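PDB 3DNF: 4-hydroxy-3-methylbut-2-enyl diphosphate reductase from Aquifex aeolicus, which catalyses the last step of the non-mevalonate isoprenoid pathway, reducing HMBPP to a mixture of isopentenyl and dimethylallyl diphosphate with the help of an iron-sulfur cluster. Local coordinates for residues Lys33-Pro39 with Asp67-Arg72; Phe115-Glu121 with Lys140-Glu145; Arg199-Lys204 with Arg226-Ser231. Numbering follows the deposited sequence.

The three contacts follow one another along the chain without touching; their centres lie 28 to 33 Å apart, each in a different one of the three lobes. Contacts 1 and 2 are alike: neighbouring parallel strands, mostly buried, crossing at -23° and -22° and joined by regular ladders of backbone hydrogen bonds. Contact 1 pairs the two inner strands of its sheet and adds side-chain and water links at both ends; contact 2 pairs an inner strand with an outermost one and packs Phe115 and Ile142 beside several valines. Contact 3, partly buried, joins two helices by van der Waals packing, without one hydrogen bond between them, and covers 397 Å² against 643 and 617 Å².

Contact 1: residues Lys33-Pro39 with Asp67-Arg72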
# COMPACT_ATOMS: atom_id res chain seq x y z
N LYS B 33 38.27 19.26 -22.19
CA LYS B 33 37.44 18.38 -23.01
C LYS B 33 36.13 18.05 -22.26
O LYS B 33 36.17 17.81 -21.05
CB LYS B 33 38.20 17.11 -23.33
CG LYS B 33 37.45 16.10 -24.18
CD LYS B 33 38.44 15.19 -24.89
CE LYS B 33 37.73 14.04 -25.59
NZ LYS B 33 38.62 13.32 -26.52
N VAL B 34 35.01 18.05 -22.99
CA VAL B 34 33.67 17.76 -22.39
C VAL B 34 33.25 16.29 -22.54
O VAL B 34 33.13 15.75 -23.66
CB VAL B 34 32.55 18.69 -22.98
CG1 VAL B 34 31.18 18.34 -22.33
CG2 VAL B 34 32.92 20.20 -22.78
N TYR B 35 32.95 15.69 -21.38
CA TYR B 35 32.51 14.28 -21.35
C TYR B 35 31.18 14.21 -20.63
O TYR B 35 30.91 14.97 -19.70
CB TYR B 35 33.46 13.44 -20.52
CG TYR B 35 34.83 13.26 -21.08
CD1 TYR B 35 35.12 12.17 -21.86
CD2 TYR B 35 35.84 14.17 -20.77
CE1 TYR B 35 36.42 11.96 -22.36
CE2 TYR B 35 37.11 13.99 -21.27
CZ TYR B 35 37.41 12.90 -22.05
OH TYR B 35 38.67 12.68 -22.54
N THR B 36 30.37 13.24 -21.07
CA THR B 36 29.25 12.76 -20.28
C THR B 36 29.81 11.54 -19.58
O THR B 36 30.75 10.87 -20.07
CB THR B 36 27.98 12.41 -21.16
OG1 THR B 36 28.29 11.42 -22.15
CG2 THR B 36 27.39 13.69 -21.83
N LEU B 37 29.32 11.31 -18.38
CA LEU B 37 29.77 10.14 -17.64
C LEU B 37 29.01 8.91 -18.12
O LEU B 37 27.91 8.62 -17.62
CB LEU B 37 29.53 10.37 -16.15
CG LEU B 37 30.46 11.31 -15.40
CD1 LEU B 37 29.95 11.43 -13.95
CD2 LEU B 37 31.89 10.74 -15.44
N GLY B 38 29.59 8.24 -19.09
CA GLY B 38 28.95 7.18 -19.88
C GLY B 38 28.12 7.85 -20.98
O GLY B 38 27.94 9.07 -20.96
N PRO B 39 27.57 7.06 -21.91
CA PRO B 39 26.74 7.63 -22.98
C PRO B 39 25.48 8.25 -22.39
O PRO B 39 24.85 7.69 -21.49
CB PRO B 39 26.39 6.41 -23.84
CG PRO B 39 26.44 5.29 -22.88
CD PRO B 39 27.63 5.59 -22.01
N ASP B 67 39.08 19.05 -17.22
CA ASP B 67 38.01 18.58 -18.11
C ASP B 67 36.61 18.73 -17.47
O ASP B 67 36.48 18.90 -16.27
CB ASP B 67 38.21 17.11 -18.58
CG ASP B 67 39.38 16.94 -19.56
OD1 ASP B 67 39.88 17.96 -20.15
OD2 ASP B 67 39.80 15.78 -19.75
N THR B 68 35.57 18.69 -18.30
CA THR B 68 34.19 18.82 -17.79
C THR B 68 33.58 17.43 -17.82
O THR B 68 33.77 16.68 -18.77
CB THR B 68 33.34 19.75 -18.69
OG1 THR B 68 33.83 21.09 -18.56
CG2 THR B 68 31.83 19.72 -18.28
N VAL B 69 32.93 17.04 -16.72
CA VAL B 69 32.15 15.79 -16.76
C VAL B 69 30.70 16.08 -16.39
O VAL B 69 30.40 16.86 -15.49
CB VAL B 69 32.72 14.66 -15.85
CG1 VAL B 69 34.06 14.13 -16.40
CG2 VAL B 69 32.86 15.21 -14.47
N ILE B 70 29.80 15.49 -17.18
CA ILE B 70 28.34 15.66 -17.01
C ILE B 70 27.70 14.42 -16.40
O ILE B 70 27.73 13.29 -16.97
CB ILE B 70 27.66 16.06 -18.34
CG1 ILE B 70 28.31 17.36 -18.89
CG2 ILE B 70 26.13 16.25 -18.14
CD1 ILE B 70 28.34 17.41 -20.39
N ILE B 71 27.13 14.62 -15.21
CA ILE B 71 26.42 13.50 -14.51
C ILE B 71 25.10 13.25 -15.28
O ILE B 71 24.39 14.21 -15.54
CB ILE B 71 26.12 13.87 -13.06
CG1 ILE B 71 27.46 14.12 -12.31
CG2 ILE B 71 25.21 12.76 -12.37
CD1 ILE B 71 27.30 14.52 -10.85
N ARG B 72 24.80 11.98 -15.59
CA ARG B 72 23.62 11.70 -16.38
C ARG B 72 22.34 11.87 -15.55
O ARG B 72 22.40 12.01 -14.31
CB ARG B 72 23.68 10.29 -16.98
CG ARG B 72 24.91 10.05 -17.91
CD ARG B 72 24.80 8.74 -18.62
NE ARG B 72 24.82 7.58 -17.72
CZ ARG B 72 25.12 6.34 -18.12
NH1 ARG B 72 25.48 6.10 -19.36
NH2 ARG B 72 25.10 5.34 -17.24
O HOH W 1 40.70 14.39 -21.66
O HOH W 2 26.36 9.60 -14.92
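Two side-chain hydrogen bonds bracket this strand pair. At one end Lys33 N donates to Asp67 OD1 (2.9 Å); at the other, Arg72 NH1 donates to Pro39 O (2.7 Å), so the guanidinium ties residue 72 to the backbone at Pro39. Between them runs a parallel ladder: Thr68 N to Lys33 O, Tyr35 N to Thr68 O and Leu37 N to Ile70 O, each 2.9 Å, and Ile70 N to Tyr35 O at 2.8 Å. Tyr35 O also receives a CA-H...O contact from Val69 CA (3.3 Å). Waters extend both ends: water 1 is 2.8 Å from Tyr35 OH and donates to Asp67 OD2 at 2.5 Å; water 2 donates to Leu37 O (3.3 Å) and accepts from Arg72 N (2.9 Å). Gly38 has phi 82°, and a CB there would clash with Arg72 NH1. On the face of Val34, Thr68 and Ile70, Val34 CG1 meets Ile70 CD1 at 3.6 Å beneath helix 14-26. Leu37 CD2 approaches Val69 CB (4.0 Å), and Phe63 touches both side chains. Strands 55-57 and 90-93 flank the pair, whose axes approach to 4.5 Å at -23°. Arg72 NH2 bonds His74 NE2, and Pro39 lies near His42, both histidines predicted to bind the diphosphate substrate. These are the central strands of an open alpha/beta lobe, with their C-terminal ends directed to the probable substrate site, as is usual for parallel sheets.

Contact 2: residues Phe115-Glu121 with Lys140-Glu145; sequences FVVLVGE and KGIVVE
Strands 115-119 and 141-144 run parallel, their axes 4.6 Å apart at closest approach and crossed at -22°. Residues 115-119 are extended (phi -83° to -110°, psi 112° to 133°), Gly120 (177°/-174°) and Gly141 (176°/178°) nearly fully so; a CB on Gly141 would clash with Val116 O. The register pairs Val116 with Gly141, Val117 with Ile142, Leu118 with Val143 and Val119 with Val144 (CA-CA 4.3, 5.2, 4.7 and 4.8 Å). Hydrogen bonds alternate: Val116 N to Lys140 O, Ile142 N to Val116 O, Leu118 N to Ile142 O and Val144 N to Leu118 O, all 2.9 Å, then Gly120 N to Val144 O at 3.1 Å. With chi1 t, the Phe115 ring lies with Gly141 CA over its face, a CH-pi contact 4.0 Å from the centroid, while Phe115 CE2 touches Ile142 CG1 at 4.0 Å. Val117 and Val144, both t, share one face, CG1 to CG2 at 3.6 Å; helix 169-182 covers Val119 and Val144. On the other face Leu118 (t, p) CD2 lies 4.4 Å from Val143 (t) CG2, and both side chains meet helix 125-136. Strand 115-119, helix 125-136 and strand 141-144 form a beta-alpha-beta unit ending at an outermost strand of the sheet.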
# COMPACT_ATOMS: atom_id res chain seq x y z
N PHE B 115 12.58 2.96 8.33
CA PHE B 115 13.43 2.04 7.55
C PHE B 115 12.95 2.17 6.09
O PHE B 115 11.78 2.08 5.85
CB PHE B 115 13.20 0.61 8.03
CG PHE B 115 13.97 -0.43 7.27
CD1 PHE B 115 15.28 -0.74 7.63
CD2 PHE B 115 13.38 -1.10 6.19
CE1 PHE B 115 16.01 -1.72 6.92
CE2 PHE B 115 14.10 -2.09 5.47
CZ PHE B 115 15.41 -2.41 5.85
N VAL B 116 13.86 2.39 5.16
CA VAL B 116 13.45 2.76 3.79
C VAL B 116 13.39 1.53 2.87
O VAL B 116 14.34 0.75 2.76
CB VAL B 116 14.36 3.87 3.21
CG1 VAL B 116 14.06 4.15 1.72
CG2 VAL B 116 14.15 5.16 4.01
N VAL B 117 12.29 1.43 2.14
CA VAL B 117 12.19 0.52 1.03
C VAL B 117 12.16 1.29 -0.30
O VAL B 117 11.36 2.19 -0.48
CB VAL B 117 10.92 -0.32 1.19
CG1 VAL B 117 10.53 -0.98 -0.14
CG2 VAL B 117 11.10 -1.37 2.31
N LEU B 118 13.13 1.00 -1.16
CA LEU B 118 13.19 1.60 -2.50
C LEU B 118 12.68 0.54 -3.46
O LEU B 118 13.35 -0.46 -3.66
CB LEU B 118 14.63 2.00 -2.83
CG LEU B 118 15.01 2.51 -4.22
CD1 LEU B 118 14.12 3.69 -4.59
CD2 LEU B 118 16.51 2.91 -4.20
N VAL B 119 11.51 0.78 -4.08
CA VAL B 119 10.97 -0.17 -5.05
C VAL B 119 11.60 0.11 -6.43
O VAL B 119 11.45 1.20 -7.00
CB VAL B 119 9.38 -0.15 -5.13
CG1 VAL B 119 8.89 -1.24 -6.10
CG2 VAL B 119 8.75 -0.32 -3.72
N GLY B 120 12.40 -0.83 -6.90
CA GLY B 120 13.13 -0.60 -8.15
C GLY B 120 14.06 -1.75 -8.50
O GLY B 120 14.08 -2.76 -7.81
N GLU B 121 14.84 -1.53 -9.55
CA GLU B 121 15.81 -2.50 -10.06
C GLU B 121 17.17 -2.36 -9.34
O GLU B 121 17.83 -1.31 -9.47
CB GLU B 121 15.95 -2.33 -11.57
CG GLU B 121 16.92 -3.34 -12.20
CD GLU B 121 17.16 -3.15 -13.70
OE1 GLU B 121 16.73 -2.12 -14.29
OE2 GLU B 121 17.84 -4.03 -14.28
N LYS B 140 18.87 3.68 6.72
CA LYS B 140 18.97 2.26 6.48
C LYS B 140 17.79 1.79 5.66
O LYS B 140 16.67 2.31 5.76
CB LYS B 140 19.10 1.48 7.81
CG LYS B 140 17.93 1.64 8.73
CD LYS B 140 18.24 1.02 10.11
CE LYS B 140 16.96 1.08 10.96
NZ LYS B 140 17.17 0.76 12.41
N GLY B 141 18.05 0.81 4.80
CA GLY B 141 16.98 0.37 3.89
C GLY B 141 17.41 -0.69 2.90
O GLY B 141 18.59 -1.10 2.84
N ILE B 142 16.45 -1.12 2.09
CA ILE B 142 16.71 -2.10 1.06
C ILE B 142 16.03 -1.68 -0.26
O ILE B 142 15.14 -0.82 -0.26
CB ILE B 142 16.20 -3.49 1.45
CG1 ILE B 142 14.70 -3.44 1.80
CG2 ILE B 142 17.02 -4.08 2.63
CD1 ILE B 142 14.02 -4.79 2.02
N VAL B 143 16.45 -2.37 -1.33
CA VAL B 143 15.75 -2.34 -2.64
C VAL B 143 14.81 -3.53 -2.72
O VAL B 143 15.19 -4.66 -2.39
CB VAL B 143 16.74 -2.39 -3.83
CG1 VAL B 143 15.94 -2.31 -5.18
CG2 VAL B 143 17.74 -1.26 -3.72
N VAL B 144 13.57 -3.27 -3.13
CA VAL B 144 12.61 -4.32 -3.36
C VAL B 144 12.37 -4.42 -4.86
O VAL B 144 11.76 -3.53 -5.47
CB VAL B 144 11.29 -4.04 -2.54
CG1 VAL B 144 10.13 -4.97 -3.05
CG2 VAL B 144 11.53 -4.32 -1.05
N GLU B 145 12.84 -5.52 -5.45
CA GLU B 145 12.71 -5.71 -6.89
C GLU B 145 11.64 -6.75 -7.20
O GLU B 145 10.96 -6.69 -8.23
CB GLU B 145 14.05 -6.09 -7.53
CG GLU B 145 13.93 -6.18 -9.04
CD GLU B 145 15.26 -6.30 -9.75
OE1 GLU B 145 16.32 -6.04 -9.14
OE2 GLU B 145 15.21 -6.62 -10.97

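Contact 3: residues Arg199-Lys204 with Arg226-Ser231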
# COMPACT_ATOMS: atom_id res chain seq x y z
N ARG B 199 3.22 9.78 -22.26
CA ARG B 199 3.59 9.32 -23.60
C ARG B 199 2.62 8.26 -24.14
O ARG B 199 2.15 8.35 -25.28
CB ARG B 199 5.04 8.82 -23.59
CG ARG B 199 5.73 8.91 -24.93
CD ARG B 199 7.13 8.29 -24.90
NE ARG B 199 8.16 9.14 -24.27
CZ ARG B 199 8.74 8.86 -23.11
NH1 ARG B 199 8.38 7.78 -22.43
NH2 ARG B 199 9.67 9.66 -22.59
N GLN B 200 2.28 7.28 -23.30
CA GLN B 200 1.35 6.22 -23.67
C GLN B 200 -0.10 6.70 -23.89
O GLN B 200 -0.76 6.30 -24.85
CB GLN B 200 1.39 5.07 -22.65
CG GLN B 200 2.72 4.33 -22.65
CD GLN B 200 2.85 3.30 -21.54
OE1 GLN B 200 2.00 3.18 -20.66
NE2 GLN B 200 3.94 2.54 -21.58
N GLU B 201 -0.59 7.56 -22.99
CA GLU B 201 -1.97 8.08 -23.09
C GLU B 201 -2.17 9.02 -24.28
O GLU B 201 -3.26 9.09 -24.85
CB GLU B 201 -2.39 8.78 -21.80
CG GLU B 201 -2.36 7.90 -20.53
CD GLU B 201 -3.09 6.57 -20.69
OE1 GLU B 201 -4.17 6.52 -21.33
OE2 GLU B 201 -2.59 5.56 -20.16
N SER B 202 -1.12 9.74 -24.63
CA SER B 202 -1.11 10.59 -25.82
C SER B 202 -1.21 9.77 -27.10
O SER B 202 -1.87 10.18 -28.05
CB SER B 202 0.15 11.47 -25.83
OG SER B 202 0.17 12.33 -26.96
N VAL B 203 -0.56 8.60 -27.12
CA VAL B 203 -0.69 7.63 -28.22
C VAL B 203 -2.09 7.01 -28.23
O VAL B 203 -2.70 6.87 -29.30
CB VAL B 203 0.40 6.54 -28.14
CG1 VAL B 203 0.04 5.32 -28.97
CG2 VAL B 203 1.73 7.12 -28.59
N LYS B 204 -2.61 6.68 -27.05
CA LYS B 204 -3.98 6.18 -26.91
C LYS B 204 -5.02 7.11 -27.53
O LYS B 204 -5.93 6.65 -28.22
CB LYS B 204 -4.34 5.94 -25.44
CG LYS B 204 -3.82 4.64 -24.85
CD LYS B 204 -4.86 3.98 -23.95
CE LYS B 204 -4.29 2.79 -23.18
NZ LYS B 204 -3.31 3.21 -22.15
N ARG B 226 6.19 -0.98 -26.26
CA ARG B 226 4.89 -0.88 -25.60
C ARG B 226 4.05 0.15 -26.31
O ARG B 226 2.86 -0.05 -26.51
CB ARG B 226 5.05 -0.53 -24.12
CG ARG B 226 4.02 -1.18 -23.21
CD ARG B 226 4.68 -1.41 -21.84
NE ARG B 226 3.74 -1.81 -20.80
CZ ARG B 226 4.02 -1.80 -19.50
NH1 ARG B 226 5.21 -1.41 -19.07
NH2 ARG B 226 3.10 -2.19 -18.61
N LEU B 227 4.69 1.26 -26.71
CA LEU B 227 4.06 2.29 -27.54
C LEU B 227 3.53 1.70 -28.84
O LEU B 227 2.40 2.00 -29.25
CB LEU B 227 5.02 3.44 -27.84
CG LEU B 227 5.18 4.60 -26.86
CD1 LEU B 227 6.02 5.70 -27.54
CD2 LEU B 227 3.84 5.15 -26.37
N TYR B 228 4.33 0.84 -29.48
CA TYR B 228 3.84 0.12 -30.66
C TYR B 228 2.60 -0.74 -30.38
O TYR B 228 1.59 -0.57 -31.06
CB TYR B 228 4.94 -0.72 -31.33
CG TYR B 228 4.41 -1.65 -32.41
CD1 TYR B 228 3.97 -1.15 -33.64
CD2 TYR B 228 4.34 -3.04 -32.19
CE1 TYR B 228 3.48 -2.00 -34.62
CE2 TYR B 228 3.84 -3.88 -33.17
CZ TYR B 228 3.42 -3.35 -34.38
OH TYR B 228 2.94 -4.17 -35.35
N TYR B 229 2.67 -1.62 -29.39
CA TYR B 229 1.55 -2.54 -29.08
C TYR B 229 0.27 -1.81 -28.73
O TYR B 229 -0.80 -2.14 -29.24
CB TYR B 229 1.91 -3.48 -27.94
CG TYR B 229 2.96 -4.51 -28.27
CD1 TYR B 229 4.15 -4.56 -27.55
CD2 TYR B 229 2.76 -5.45 -29.29
CE1 TYR B 229 5.12 -5.49 -27.84
CE2 TYR B 229 3.72 -6.40 -29.59
CZ TYR B 229 4.91 -6.40 -28.85
OH TYR B 229 5.89 -7.33 -29.11
N ILE B 230 0.38 -0.81 -27.86
CA ILE B 230 -0.75 0.02 -27.44
C ILE B 230 -1.46 0.65 -28.66
O ILE B 230 -2.69 0.66 -28.73
CB ILE B 230 -0.31 1.10 -26.39
CG1 ILE B 230 -1.50 1.84 -25.79
CG2 ILE B 230 0.65 2.10 -26.97
CD1 ILE B 230 -1.07 2.86 -24.73
N SER B 231 -0.66 1.12 -29.61
CA SER B 231 -1.16 1.75 -30.83
C SER B 231 -1.75 0.73 -31.80
O SER B 231 -2.85 0.93 -32.32
CB SER B 231 -0.04 2.54 -31.51
OG SER B 231 -0.50 3.12 -32.73
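Leu227 lies across the turn of helix 195-206 formed by Arg199, Gln200 and Val203: its CD2 is 3.6 Å from Val203 CG2 and 3.8 Å from Gln200 CA, while its CD1 meets Arg199 CD at 3.9 Å. One turn on, Ile230 points toward the partner helix with both chi angles t. Its CD1 reaches Lys204 CG at 3.3 Å and Gln200 CB at 3.9 Å, and its CG2 touches Val203 CG1 at 3.8 Å. Val203 lies between Leu227 and Ile230, and its CG1 meets Ser231 CB at 3.8 Å. The short helical segments run in nearly the same direction, crossing at -27° with axes 9.5 Å apart at closest approach. They belong to the helices before and after strand 212-216, the helix-strand-helix succession of an open alpha/beta lobe; Leu227 rests on Ile215 of that strand and Ser231 on Met213. Across the pair the contact is mostly apolar, without hydrogen bonds; Lys204 NZ makes a salt bridge to Glu201 OE2 (3.2 Å) in its own helix, its hydrogen bond weak. At the inner end Arg199, whose NH2 bonds Gly11 O, packs on Cys13 with its side chain about 5 Å from the Fe3-S4 cluster.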